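Local coordinates for probable fimbrial chaperone YadV (Escherichia coli K-12, PDB 5GHU), which probably acts as a periplasmic chaperone in the folding and assembly of fimbrial subunits, which could contribute to adhesion to various surfaces, at residues F53-P58 / I70-T75; S35-G40 / F88-L93; V10-D15 / L120-D125; V4-R9 / N20-N25. All blocks are in the same frame, centred on the assembly; numbering follows the deposited sequence. Where two conformers were deposited one is given.

Contact 1 (F53-P58 / I70-T75)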
loop_
_atom_site.group_PDB
_atom_site.type_symbol
_atom_site.label_atom_id
_atom_site.label_comp_id
_atom_site.label_asym_id
_atom_site.label_seq_id
_atom_site.Cartn_x
_atom_site.Cartn_y
_atom_site.Cartn_z
ATOM N N PHE A 53 1.209 -17.667 0.417
ATOM C CA PHE A 53 0.529 -17.384 1.684
ATOM C C PHE A 53 -0.781 -18.169 1.750
ATOM O O PHE A 53 -1.350 -18.525 0.728
ATOM C CB PHE A 53 0.209 -15.905 1.840
ATOM C CG PHE A 53 1.419 -15.010 1.946
ATOM C CD1 PHE A 53 2.012 -14.516 0.798
ATOM C CD2 PHE A 53 1.966 -14.684 3.194
ATOM C CE1 PHE A 53 3.140 -13.695 0.868
ATOM C CE2 PHE A 53 3.091 -13.855 3.277
ATOM C CZ PHE A 53 3.661 -13.356 2.107
ATOM N N THR A 54 -1.255 -18.429 2.955
ATOM C CA THR A 54 -2.637 -18.852 3.164
ATOM C C THR A 54 -3.330 -17.794 4.044
ATOM O O THR A 54 -2.663 -17.042 4.761
ATOM C CB THR A 54 -2.727 -20.231 3.825
ATOM O OG1 THR A 54 -2.012 -20.234 5.057
ATOM C CG2 THR A 54 -2.130 -21.300 2.925
ATOM N N ALA A 55 -4.653 -17.715 3.935
ATOM C CA ALA A 55 -5.470 -16.829 4.776
ATOM C C ALA A 55 -6.573 -17.682 5.318
ATOM O O ALA A 55 -7.365 -18.249 4.535
ATOM C CB ALA A 55 -6.024 -15.669 3.963
ATOM N N THR A 56 -6.642 -17.817 6.638
ATOM C CA THR A 56 -7.636 -18.710 7.197
ATOM C C THR A 56 -8.370 -18.062 8.366
ATOM O O THR A 56 -7.804 -17.366 9.186
ATOM C CB THR A 56 -7.005 -20.027 7.631
ATOM O OG1 THR A 56 -5.998 -19.757 8.599
ATOM C CG2 THR A 56 -6.369 -20.718 6.430
ATOM N N PRO A 57 -9.683 -18.264 8.395
ATOM C CA PRO A 57 -10.484 -19.054 7.454
ATOM C C PRO A 57 -10.691 -18.286 6.143
ATOM O O PRO A 57 -10.921 -17.078 6.144
ATOM C CB PRO A 57 -11.802 -19.253 8.219
ATOM C CG PRO A 57 -11.893 -18.057 9.102
ATOM C CD PRO A 57 -10.501 -17.713 9.493
ATOM N N PRO A 58 -10.640 -18.993 5.017
ATOM C CA PRO A 58 -10.810 -18.309 3.740
ATOM C C PRO A 58 -12.243 -17.844 3.523
ATOM O O PRO A 58 -12.465 -16.879 2.791
ATOM C CB PRO A 58 -10.408 -19.378 2.725
ATOM C CG PRO A 58 -10.692 -20.653 3.417
ATOM C CD PRO A 58 -10.330 -20.413 4.845
ATOM N N ILE A 70 -8.475 -13.106 10.871
ATOM C CA ILE A 70 -7.958 -13.910 9.763
ATOM C C ILE A 70 -6.469 -14.115 10.003
ATOM O O ILE A 70 -5.745 -13.165 10.208
ATOM C CB ILE A 70 -8.174 -13.220 8.405
ATOM C CG1 ILE A 70 -9.662 -12.891 8.221
ATOM C CG2 ILE A 70 -7.633 -14.077 7.234
ATOM C CD1 ILE A 70 -10.639 -14.103 8.205
ATOM N N LYS A 71 -6.011 -15.348 9.918
ATOM C CA LYS A 71 -4.602 -15.624 10.123
ATOM C C LYS A 71 -3.924 -15.708 8.753
ATOM O O LYS A 71 -4.336 -16.492 7.874
ATOM C CB LYS A 71 -4.433 -16.937 10.926
ATOM C CG LYS A 71 -2.998 -17.478 10.937
ATOM C CD LYS A 71 -2.881 -18.733 11.783
ATOM C CE LYS A 71 -2.966 -18.397 13.264
ATOM N NZ LYS A 71 -2.717 -19.592 14.129
ATOM N N LEU A 72 -2.890 -14.901 8.552
ATOM C CA LEU A 72 -2.161 -14.911 7.285
ATOM C C LEU A 72 -0.857 -15.627 7.525
ATOM O O LEU A 72 -0.159 -15.343 8.499
ATOM C CB LEU A 72 -1.905 -13.501 6.774
ATOM C CG LEU A 72 -3.145 -12.631 6.680
ATOM C CD1 LEU A 72 -2.685 -11.181 6.312
ATOM C CD2 LEU A 72 -4.178 -13.208 5.676
ATOM N N MET A 73 -0.524 -16.567 6.656
ATOM C CA MET A 73 0.624 -17.419 6.921
ATOM C C MET A 73 1.488 -17.624 5.674
ATOM O O MET A 73 0.991 -18.063 4.643
ATOM C CB MET A 73 0.162 -18.760 7.459
ATOM C CG MET A 73 1.311 -19.576 7.894
ATOM S SD MET A 73 0.826 -21.107 8.714
ATOM C CE MET A 73 -0.174 -20.573 10.080
ATOM N N TYR A 74 2.775 -17.291 5.757
ATOM C CA TYR A 74 3.721 -17.519 4.654
ATOM C C TYR A 74 4.033 -19.013 4.534
ATOM O O TYR A 74 4.261 -19.684 5.521
ATOM C CB TYR A 74 5.003 -16.707 4.876
ATOM C CG TYR A 74 6.122 -16.889 3.854
ATOM C CD1 TYR A 74 5.972 -16.470 2.539
ATOM C CD2 TYR A 74 7.350 -17.439 4.232
ATOM C CE1 TYR A 74 7.009 -16.632 1.603
ATOM C CE2 TYR A 74 8.395 -17.600 3.315
ATOM C CZ TYR A 74 8.227 -17.180 2.005
ATOM O OH TYR A 74 9.265 -17.340 1.096
ATOM N N THR A 75 4.034 -19.511 3.315
ATOM C CA THR A 75 4.186 -20.946 3.102
ATOM C C THR A 75 5.526 -21.257 2.457
ATOM O O THR A 75 5.937 -22.409 2.421
ATOM C CB THR A 75 3.072 -21.498 2.216
ATOM O OG1 THR A 75 3.192 -20.931 0.901
ATOM C CG2 THR A 75 1.697 -21.194 2.805
HETATM O O HOH W 1 -3.384 -19.054 7.211
#
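F53 sets its CG anti to its own carbonyl carbon (chi1 -65°), whereas Y74 holds CG anti to its backbone N (chi1 177°), and these settings bring the two rings together across a non-hydrogen-bonded pair. Y74 CD1 lies over one face of the F53 ring, displaced toward the rim, and F53 CE2 reaches Y74 CB at 3.8 Å. The ring planes meet obliquely, 58° apart. F53 also meets Y12 and F88 edge-to-face. An alanine here would probably leave Y74 CD1 without the ring it lies over and open a gap beside Y12 and F88. The segments belong to the antiparallel hairpin of strands 53-62 and 67-74 in the immunoglobulin-like N-terminal domain. Its hydrogen-bonded pairs are T54 with M73 and T56 with K71, each closed by two backbone bonds, for example T54 N to M73 O at 2.8 Å. A55 CB packs against L72 CD2 at 3.5 Å on the same face as F53, and F53 also packs on L37 of strand 31-38. The threonines occupy the other face, beside the M73 and K71 side chains. There water 1 donates to K71 O at 2.8 Å and is hydrogen-bonded to T54 OG1 at 2.8 Å. Where the pairing ends, the P57 ring, which follows a cis T56-P57 peptide bond, crosses the I70 side chain, with P57 CD 3.8 Å from I70 CD1.

Contact 2 (S35-G40 / F88-L93); sequences SWLDTG and FWFNVL
W36 and N91 make a flat stack: the carboxamide of N91 lies with its plane 1° from that of the indole, and N91 CB sits over the centre of the six-membered ring, 3.4 Å from its centroid, in a CH-pi contact. L93 CB touches W36 CZ3 at the edge of the same ring. The polar contacts centre on D38. W36 NE1 donates in the ring plane to D38 OD2 at 2.9 Å, reaching it from above the carboxylate plane, while N91 ND2 gives a weak bond to D38 OD1 at 3.2 Å. N91 OD1 is taken by R115. An alanine in place of W36 would probably leave D38 OD2 without this N-H and N91 CB without the ring beneath it. Main-chain bonds join W36 with N91 and D38 with W89 in both directions, pairing strands 31-38 and 86-95 antiparallel within the immunoglobulin-like N-terminal domain. Apolar packing occupies the face bearing S35, L37 and F90, which looks into the domain core toward I70 and L72. L37 CD2 approaches F90 CB at 4.0 Å near the ring's edge, and S35 CB touches F90 CZ at 3.9 Å. W89 lies on the W36 side, in a cation-pi contact with R117.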
loop_
_atom_site.group_PDB
_atom_site.type_symbol
_atom_site.label_atom_id
_atom_site.label_comp_id
_atom_site.label_asym_id
_atom_site.label_seq_id
_atom_site.Cartn_x
_atom_site.Cartn_y
_atom_site.Cartn_z
ATOM N N SER A 35 -11.709 -14.096 2.342
ATOM C CA SER A 35 -10.444 -13.419 2.587
ATOM C C SER A 35 -9.378 -14.148 1.787
ATOM O O SER A 35 -9.314 -15.379 1.843
ATOM C CB SER A 35 -10.066 -13.441 4.082
ATOM O OG SER A 35 -11.096 -12.881 4.871
ATOM N N TRP A 36 -8.530 -13.415 1.080
ATOM C CA TRP A 36 -7.405 -14.056 0.426
ATOM C C TRP A 36 -6.305 -13.074 0.101
ATOM O O TRP A 36 -6.511 -11.842 0.120
ATOM C CB TRP A 36 -7.874 -14.779 -0.858
ATOM C CG TRP A 36 -8.176 -13.844 -2.046
ATOM C CD1 TRP A 36 -7.303 -13.462 -3.031
ATOM C CD2 TRP A 36 -9.430 -13.205 -2.362
ATOM N NE1 TRP A 36 -7.928 -12.614 -3.932
ATOM C CE2 TRP A 36 -9.236 -12.461 -3.554
ATOM C CE3 TRP A 36 -10.694 -13.198 -1.763
ATOM C CZ2 TRP A 36 -10.236 -11.692 -4.125
ATOM C CZ3 TRP A 36 -11.702 -12.454 -2.355
ATOM C CH2 TRP A 36 -11.467 -11.720 -3.546
ATOM N N LEU A 37 -5.130 -13.623 -0.224
ATOM C CA LEU A 37 -3.999 -12.833 -0.696
ATOM C C LEU A 37 -3.736 -13.089 -2.176
ATOM O O LEU A 37 -3.750 -14.242 -2.650
ATOM C CB LEU A 37 -2.745 -13.163 0.108
ATOM C CG LEU A 37 -2.759 -12.586 1.530
ATOM C CD1 LEU A 37 -1.932 -13.418 2.488
ATOM C CD2 LEU A 37 -2.238 -11.201 1.497
ATOM N N ASP A 38 -3.483 -12.016 -2.913
ATOM C CA ASP A 38 -2.974 -12.180 -4.283
ATOM C C ASP A 38 -1.990 -11.064 -4.677
ATOM O O ASP A 38 -1.509 -10.330 -3.813
ATOM C CB ASP A 38 -4.149 -12.298 -5.280
ATOM C CG ASP A 38 -5.013 -11.046 -5.364
ATOM O OD1 ASP A 38 -4.554 -9.933 -5.058
ATOM O OD2 ASP A 38 -6.193 -11.186 -5.777
ATOM N N THR A 39 -1.656 -10.943 -5.970
ATOM C CA THR A 39 -0.600 -10.007 -6.341
ATOM C C THR A 39 -1.124 -8.674 -6.850
ATOM O O THR A 39 -0.341 -7.774 -7.155
ATOM C CB THR A 39 0.319 -10.607 -7.395
ATOM O OG1 THR A 39 -0.479 -11.010 -8.498
ATOM C CG2 THR A 39 1.043 -11.825 -6.839
ATOM N N GLY A 40 -2.440 -8.522 -6.928
ATOM C CA GLY A 40 -2.995 -7.203 -7.187
ATOM C C GLY A 40 -3.779 -7.107 -8.479
ATOM O O GLY A 40 -4.001 -6.000 -8.996
ATOM N N PHE A 88 1.968 -7.545 -1.558
ATOM C CA PHE A 88 0.791 -8.345 -1.924
ATOM C C PHE A 88 -0.456 -7.602 -1.554
ATOM O O PHE A 88 -0.407 -6.557 -0.879
ATOM C CB PHE A 88 0.837 -9.738 -1.244
ATOM C CG PHE A 88 2.070 -10.483 -1.585
ATOM C CD1 PHE A 88 3.245 -10.296 -0.865
ATOM C CD2 PHE A 88 2.080 -11.344 -2.659
ATOM C CE1 PHE A 88 4.390 -10.960 -1.244
ATOM C CE2 PHE A 88 3.260 -12.001 -3.027
ATOM C CZ PHE A 88 4.405 -11.784 -2.280
ATOM N N TRP A 89 -1.577 -8.124 -2.051
ATOM C CA TRP A 89 -2.873 -7.574 -1.697
ATOM C C TRP A 89 -3.718 -8.515 -0.867
ATOM O O TRP A 89 -3.948 -9.651 -1.246
ATOM C CB TRP A 89 -3.617 -7.190 -2.975
ATOM C CG TRP A 89 -2.923 -5.991 -3.535
ATOM C CD1 TRP A 89 -1.802 -5.973 -4.329
ATOM C CD2 TRP A 89 -3.245 -4.631 -3.263
ATOM N NE1 TRP A 89 -1.433 -4.683 -4.586
ATOM C CE2 TRP A 89 -2.308 -3.837 -3.950
ATOM C CE3 TRP A 89 -4.233 -4.007 -2.513
ATOM C CZ2 TRP A 89 -2.358 -2.454 -3.925
ATOM C CZ3 TRP A 89 -4.280 -2.644 -2.492
ATOM C CH2 TRP A 89 -3.356 -1.879 -3.193
ATOM N N PHE A 90 -4.138 -8.016 0.282
ATOM C CA PHE A 90 -5.098 -8.736 1.121
ATOM C C PHE A 90 -6.511 -8.313 0.734
ATOM O O PHE A 90 -6.857 -7.137 0.852
ATOM C CB PHE A 90 -4.835 -8.438 2.619
ATOM C CG PHE A 90 -5.829 -9.110 3.538
ATOM C CD1 PHE A 90 -5.937 -10.484 3.555
ATOM C CD2 PHE A 90 -6.736 -8.370 4.272
ATOM C CE1 PHE A 90 -6.868 -11.143 4.341
ATOM C CE2 PHE A 90 -7.669 -9.010 5.066
ATOM C CZ PHE A 90 -7.750 -10.411 5.083
ATOM N N ASN A 91 -7.305 -9.284 0.275
ATOM C CA ASN A 91 -8.656 -9.036 -0.217
ATOM C C ASN A 91 -9.717 -9.549 0.697
ATOM O O ASN A 91 -9.591 -10.663 1.212
ATOM C CB ASN A 91 -8.884 -9.747 -1.560
ATOM C CG ASN A 91 -7.964 -9.246 -2.660
ATOM O OD1 ASN A 91 -8.395 -8.497 -3.512
ATOM N ND2 ASN A 91 -6.710 -9.665 -2.648
ATOM N N VAL A 92 -10.793 -8.772 0.812
ATOM C CA VAL A 92 -11.999 -9.133 1.523
ATOM C C VAL A 92 -13.202 -8.913 0.629
ATOM O O VAL A 92 -13.391 -7.823 0.100
ATOM C CB VAL A 92 -12.097 -8.291 2.791
ATOM C CG1 VAL A 92 -13.409 -8.526 3.477
ATOM C CG2 VAL A 92 -10.895 -8.639 3.658
ATOM N N LEU A 93 -14.002 -9.955 0.453
ATOM C CA LEU A 93 -15.176 -9.884 -0.427
ATOM C C LEU A 93 -16.406 -10.262 0.389
ATOM O O LEU A 93 -16.430 -11.331 0.961
ATOM C CB LEU A 93 -14.972 -10.831 -1.647
ATOM C CG LEU A 93 -16.037 -11.006 -2.744
ATOM C CD1 LEU A 93 -17.164 -11.955 -2.336
ATOM C CD2 LEU A 93 -16.602 -9.670 -3.084
#

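Contact 3 (V10-D15 / L120-D125); sequences VIYKSD and LFYRPD
S14 and R123 close the parallel pairing of the two segments: S14 N reaches R123 O at 2.9 Å, standing above the carbonyl plane. Upstream, V10 O accepts from F121 N, F121 O from Y12 N and Y12 O from R123 N, all at 2.8 Å, so main-chain groups are satisfied alternately from one strand to the other. S14 OG, set between the backbone N and the carbonyl carbon (chi1 66°), carries the link beyond the two strands by accepting from D125 N at 3.0 Å. Water 2 donates to S14 O at 2.7 Å and is hydrogen-bonded to Y122 OH at 2.9 Å, in the plane of that ring. The phenol of Y12 is satisfied by Y74 N, and its CD1 meets Y122 CD1 at 3.7 Å, the rings oblique to each other. R123 sends its guanidinium to E85 and D211 in salt bridges, with I11 CG2 over one of its faces, offset toward the rim. In this immunoglobulin-like domain the N-terminal segment thus adds a parallel strand, 9-13, at the sheet's edge. It lies beside strand 114-123, which on its other side pairs antiparallel with strand 86-95; V10 and Y12 turn inward to V19, while F121 meets Y160 of the C-terminal part of the chain.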
loop_
_atom_site.group_PDB
_atom_site.type_symbol
_atom_site.label_atom_id
_atom_site.label_comp_id
_atom_site.label_asym_id
_atom_site.label_seq_id
_atom_site.Cartn_x
_atom_site.Cartn_y
_atom_site.Cartn_z
ATOM N N VAL A 10 -0.862 -4.192 6.107
ATOM C CA VAL A 10 -0.378 -5.268 7.007
ATOM C C VAL A 10 1.127 -5.397 6.796
ATOM O O VAL A 10 1.586 -5.478 5.659
ATOM C CB VAL A 10 -1.045 -6.627 6.665
ATOM C CG1 VAL A 10 -0.579 -7.709 7.682
ATOM C CG2 VAL A 10 -2.546 -6.510 6.664
ATOM N N ILE A 11 1.915 -5.422 7.884
ATOM C CA ILE A 11 3.338 -5.691 7.766
ATOM C C ILE A 11 3.566 -7.138 8.182
ATOM O O ILE A 11 3.134 -7.547 9.288
ATOM C CB ILE A 11 4.174 -4.753 8.672
ATOM C CG1 ILE A 11 3.838 -3.279 8.382
ATOM C CG2 ILE A 11 5.654 -5.075 8.531
ATOM C CD1 ILE A 11 4.016 -2.810 6.887
ATOM N N TYR A 12 4.198 -7.909 7.284
ATOM C CA TYR A 12 4.497 -9.327 7.564
ATOM C C TYR A 12 6.022 -9.444 7.652
ATOM O O TYR A 12 6.685 -9.469 6.636
ATOM C CB TYR A 12 3.923 -10.240 6.458
ATOM C CG TYR A 12 3.915 -11.700 6.878
ATOM C CD1 TYR A 12 5.091 -12.375 7.144
ATOM C CD2 TYR A 12 2.733 -12.397 6.922
ATOM C CE1 TYR A 12 5.075 -13.717 7.561
ATOM C CE2 TYR A 12 2.697 -13.722 7.304
ATOM C CZ TYR A 12 3.877 -14.376 7.611
ATOM O OH TYR A 12 3.824 -15.704 8.007
ATOM N N LYS A 13 6.564 -9.488 8.885
ATOM C CA LYS A 13 8.015 -9.639 9.050
ATOM C C LYS A 13 8.372 -11.074 8.845
ATOM O O LYS A 13 7.654 -11.965 9.275
ATOM C CB LYS A 13 8.431 -9.108 10.446
ATOM C CG LYS A 13 8.149 -7.590 10.550
ATOM C CD LYS A 13 8.663 -7.084 11.906
ATOM C CE LYS A 13 8.288 -5.589 11.983
ATOM N NZ LYS A 13 8.809 -5.012 13.311
ATOM N N SER A 14 9.496 -11.322 8.171
ATOM C CA SER A 14 9.788 -12.683 7.722
ATOM C C SER A 14 10.008 -13.697 8.840
ATOM O O SER A 14 9.871 -14.914 8.630
ATOM C CB SER A 14 10.999 -12.664 6.787
ATOM O OG SER A 14 12.177 -12.281 7.478
ATOM N N ASP A 15 10.331 -13.213 10.045
ATOM C CA ASP A 15 10.541 -14.167 11.135
ATOM C C ASP A 15 9.242 -14.614 11.810
ATOM O O ASP A 15 9.280 -15.481 12.680
ATOM C CB ASP A 15 11.540 -13.623 12.196
ATOM C CG ASP A 15 11.046 -12.354 12.877
ATOM O OD1 ASP A 15 9.908 -12.356 13.339
ATOM O OD2 ASP A 15 11.852 -11.446 12.982
ATOM N N LEU A 120 -0.307 -5.748 1.745
ATOM C CA LEU A 120 0.517 -6.496 2.717
ATOM C C LEU A 120 1.970 -6.366 2.269
ATOM O O LEU A 120 2.311 -6.638 1.116
ATOM C CB LEU A 120 0.104 -7.969 2.782
ATOM C CG LEU A 120 1.002 -8.786 3.736
ATOM C CD1 LEU A 120 0.149 -9.900 4.421
ATOM C CD2 LEU A 120 2.175 -9.415 2.992
ATOM N N PHE A 121 2.841 -5.900 3.158
ATOM C CA PHE A 121 4.256 -5.801 2.811
ATOM C C PHE A 121 4.992 -6.897 3.513
ATOM O O PHE A 121 5.011 -6.926 4.772
ATOM C CB PHE A 121 4.848 -4.425 3.225
ATOM C CG PHE A 121 4.193 -3.264 2.524
ATOM C CD1 PHE A 121 4.606 -2.907 1.279
ATOM C CD2 PHE A 121 3.150 -2.536 3.121
ATOM C CE1 PHE A 121 4.019 -1.811 0.604
ATOM C CE2 PHE A 121 2.509 -1.457 2.408
ATOM C CZ PHE A 121 2.963 -1.092 1.173
ATOM N N TYR A 122 5.586 -7.787 2.723
ATOM C CA TYR A 122 6.448 -8.838 3.270
ATOM C C TYR A 122 7.852 -8.254 3.446
ATOM O O TYR A 122 8.471 -7.791 2.467
ATOM C CB TYR A 122 6.453 -10.056 2.330
ATOM C CG TYR A 122 7.287 -11.174 2.915
ATOM C CD1 TYR A 122 6.747 -12.040 3.848
ATOM C CD2 TYR A 122 8.592 -11.370 2.483
ATOM C CE1 TYR A 122 7.516 -13.105 4.347
ATOM C CE2 TYR A 122 9.347 -12.442 2.947
ATOM C CZ TYR A 122 8.812 -13.272 3.887
ATOM O OH TYR A 122 9.581 -14.345 4.362
ATOM N N ARG A 123 8.353 -8.238 4.711
ATOM C CA ARG A 123 9.580 -7.533 5.033
ATOM C C ARG A 123 10.601 -8.535 5.587
ATOM O O ARG A 123 10.511 -8.954 6.741
ATOM C CB ARG A 123 9.318 -6.430 6.061
ATOM C CG ARG A 123 10.571 -5.615 6.349
ATOM C CD ARG A 123 10.273 -4.501 7.364
ATOM N NE ARG A 123 9.412 -3.555 6.626
ATOM C CZ ARG A 123 8.599 -2.713 7.248
ATOM N NH1 ARG A 123 8.598 -2.630 8.587
ATOM N NH2 ARG A 123 7.792 -1.927 6.535
ATOM N N PRO A 124 11.578 -8.928 4.760
ATOM C CA PRO A 124 12.678 -9.739 5.307
ATOM C C PRO A 124 13.356 -9.009 6.457
ATOM O O PRO A 124 13.539 -7.796 6.406
ATOM C CB PRO A 124 13.636 -9.897 4.115
ATOM C CG PRO A 124 12.722 -9.688 2.869
ATOM C CD PRO A 124 11.732 -8.621 3.317
ATOM N N ASP A 125 13.748 -9.767 7.469
ATOM C CA ASP A 125 14.489 -9.179 8.580
ATOM C C ASP A 125 15.855 -8.708 8.085
ATOM O O ASP A 125 16.435 -9.328 7.174
ATOM C CB ASP A 125 14.741 -10.239 9.647
ATOM C CG ASP A 125 13.523 -10.591 10.486
ATOM O OD1 ASP A 125 12.395 -10.219 10.195
ATOM O OD2 ASP A 125 13.707 -11.218 11.513
HETATM O O HOH W 2 8.431 -15.892 6.590
#

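Contact 4 (V4-R9 / N20-N25)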
loop_
_atom_site.group_PDB
_atom_site.type_symbol
_atom_site.label_atom_id
_atom_site.label_comp_id
_atom_site.label_asym_id
_atom_site.label_seq_id
_atom_site.Cartn_x
_atom_site.Cartn_y
_atom_site.Cartn_z
ATOM N N VAL A 4 -15.340 -4.084 7.733
ATOM C CA VAL A 4 -14.218 -3.180 7.936
ATOM C C VAL A 4 -12.980 -3.950 8.366
ATOM O O VAL A 4 -13.046 -4.800 9.250
ATOM C CB VAL A 4 -14.573 -2.115 8.990
ATOM C CG1 VAL A 4 -13.384 -1.213 9.250
ATOM C CG2 VAL A 4 -15.769 -1.317 8.498
ATOM N N ILE A 5 -11.843 -3.657 7.721
ATOM C CA ILE A 5 -10.584 -4.237 8.069
ATOM C C ILE A 5 -9.888 -3.325 9.073
ATOM O O ILE A 5 -9.851 -2.103 8.882
ATOM C CB ILE A 5 -9.684 -4.416 6.809
ATOM C CG1 ILE A 5 -10.388 -5.246 5.752
ATOM C CG2 ILE A 5 -8.329 -5.043 7.198
ATOM C CD1 ILE A 5 -9.618 -5.170 4.368
ATOM N N SER A 6 -9.322 -3.895 10.132
ATOM C CA SER A 6 -8.586 -3.081 11.118
ATOM C C SER A 6 -7.209 -2.795 10.553
ATOM O O SER A 6 -6.395 -3.686 10.404
ATOM C CB SER A 6 -8.473 -3.791 12.443
ATOM O OG SER A 6 -9.782 -3.978 13.002
ATOM N N GLY A 7 -6.965 -1.551 10.175
ATOM C CA GLY A 7 -5.666 -1.225 9.615
ATOM C C GLY A 7 -5.752 -0.982 8.125
ATOM O O GLY A 7 -6.604 -1.569 7.449
ATOM N N THR A 8 -4.880 -0.121 7.608
ATOM C CA THR A 8 -4.916 0.181 6.195
ATOM C C THR A 8 -3.802 -0.528 5.440
ATOM O O THR A 8 -3.761 -0.464 4.208
ATOM C CB THR A 8 -4.812 1.682 5.920
ATOM O OG1 THR A 8 -3.569 2.173 6.439
ATOM C CG2 THR A 8 -5.985 2.413 6.538
ATOM N N ARG A 9 -2.887 -1.210 6.174
ATOM C CA ARG A 9 -1.921 -2.097 5.543
ATOM C C ARG A 9 -1.517 -3.132 6.572
ATOM O O ARG A 9 -1.821 -2.970 7.772
ATOM C CB ARG A 9 -0.674 -1.349 4.991
ATOM C CG ARG A 9 0.236 -0.715 6.123
ATOM C CD ARG A 9 0.417 0.850 6.029
ATOM N NE ARG A 9 0.514 1.388 4.668
ATOM C CZ ARG A 9 1.575 1.735 3.921
ATOM N NH1 ARG A 9 1.196 2.226 2.737
ATOM N NH2 ARG A 9 2.904 1.738 4.309
ATOM N N ASN A 20 -1.946 -11.750 12.165
ATOM C CA ASN A 20 -3.407 -11.709 12.196
ATOM C C ASN A 20 -3.936 -10.399 11.653
ATOM O O ASN A 20 -3.311 -9.319 11.818
ATOM C CB ASN A 20 -3.949 -11.923 13.613
ATOM C CG ASN A 20 -3.716 -13.319 14.130
ATOM O OD1 ASN A 20 -3.646 -14.287 13.375
ATOM N ND2 ASN A 20 -3.638 -13.437 15.456
ATOM N N VAL A 21 -5.072 -10.469 10.977
ATOM C CA VAL A 21 -5.761 -9.255 10.539
ATOM C C VAL A 21 -7.189 -9.371 11.026
ATOM O O VAL A 21 -7.798 -10.418 10.873
ATOM C CB VAL A 21 -5.770 -9.122 9.002
ATOM C CG1 VAL A 21 -6.599 -7.916 8.579
ATOM C CG2 VAL A 21 -4.343 -8.981 8.501
ATOM N N ARG A 22 -7.744 -8.291 11.554
ATOM C CA ARG A 22 -9.103 -8.368 12.093
ATOM C C ARG A 22 -10.147 -7.748 11.159
ATOM O O ARG A 22 -9.931 -6.666 10.594
ATOM C CB ARG A 22 -9.129 -7.661 13.445
ATOM C CG ARG A 22 -10.478 -7.650 14.111
ATOM C CD ARG A 22 -10.887 -9.039 14.590
ATOM N NE ARG A 22 -12.188 -8.965 15.257
ATOM C CZ ARG A 22 -12.695 -9.938 16.020
ATOM N NH1 ARG A 22 -13.891 -9.801 16.596
ATOM N NH2 ARG A 22 -12.012 -11.073 16.170
ATOM N N LEU A 23 -11.244 -8.478 10.986
ATOM C CA LEU A 23 -12.445 -8.010 10.281
ATOM C C LEU A 23 -13.576 -7.758 11.285
ATOM O O LEU A 23 -13.780 -8.541 12.245
ATOM C CB LEU A 23 -12.909 -9.049 9.275
ATOM C CG LEU A 23 -11.803 -9.537 8.332
ATOM C CD1 LEU A 23 -12.417 -10.572 7.389
ATOM C CD2 LEU A 23 -11.161 -8.365 7.530
ATOM N N GLU A 24 -14.383 -6.730 11.010
ATOM C CA GLU A 24 -15.585 -6.463 11.802
ATOM C C GLU A 24 -16.740 -6.190 10.867
ATOM O O GLU A 24 -16.572 -5.470 9.891
ATOM C CB GLU A 24 -15.405 -5.261 12.701
ATOM C CG GLU A 24 -14.318 -5.447 13.750
ATOM C CD GLU A 24 -14.776 -6.382 14.892
ATOM O OE1 GLU A 24 -15.992 -6.488 15.132
ATOM O OE2 GLU A 24 -13.908 -7.008 15.531
ATOM N N ASN A 25 -17.902 -6.727 11.193
ATOM C CA ASN A 25 -19.132 -6.449 10.451
ATOM C C ASN A 25 -19.879 -5.321 11.145
ATOM O O ASN A 25 -20.521 -5.533 12.169
ATOM C CB ASN A 25 -19.985 -7.708 10.347
ATOM C CG ASN A 25 -21.245 -7.499 9.512
ATOM O OD1 ASN A 25 -21.551 -6.369 9.111
ATOM N ND2 ASN A 25 -21.998 -8.580 9.281
HETATM O O HOH W 3 -6.017 -6.009 11.748
#
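Paired through its backbone with V4, E24 has one carboxylate oxygen, OE2, gripped side-on by two nitrogens of R22. NE lies 2.6 Å from E24 OE2 in a salt bridge, and NH1 reaches the same atom at 3.0 Å; both come from one face of the carboxylate. The R22 chain bends at chi2 (70°), which sets CD off the extended line of the side chain. R22 NH2 is bonded to T69, and with the E24 bonds this probably fixes the orientation of the guanidinium. Across the segments V4 and E24 exchange two main-chain bonds, and S6 N gives a third to R22 O at 2.9 Å. The next step is bridged by solvent: water 3 donates to S6 O at 2.7 Å and accepts from R22 N at 2.9 Å, as the two chains part. This is where the first strand of the immunoglobulin-like domain switches partner, strand 3-5 lying antiparallel to 19-25 and strand 9-13 going on to pair elsewhere. G7 stands in the link, with a positive phi of 107° that suits glycine. On the inward face the I5 and V21 side chains cross, I5 CG2 lying 3.6 Å from V21 CG1, while I5 CG1 lies alongside L23 CD2 at 3.7 Å; I5 also packs on T116 and I118.

How the contacts relate
All four contacts lie in the immunoglobulin-like N-terminal domain and reach one continuous run of strands, with 3-5 and 9-13 at its two ends. Contacts 1 and 2 are neighbours, their centres about 11 Å apart, since strands 53-62 and 31-38 are paired; contacts 3 and 4 lie about 17 Å apart. Along the chain contact 4 closes before contacts 2 and 1 open, contact 1 falls within the span of contact 2, and contact 3 encloses both. Contacts 3 and 4 alternate, because the N-terminal part of the chain pairs with strand 19-25 first and strand 114-123 afterwards. L72, V21, L37, F90, L120 and V10 meet inside, so the sandwich shares one core.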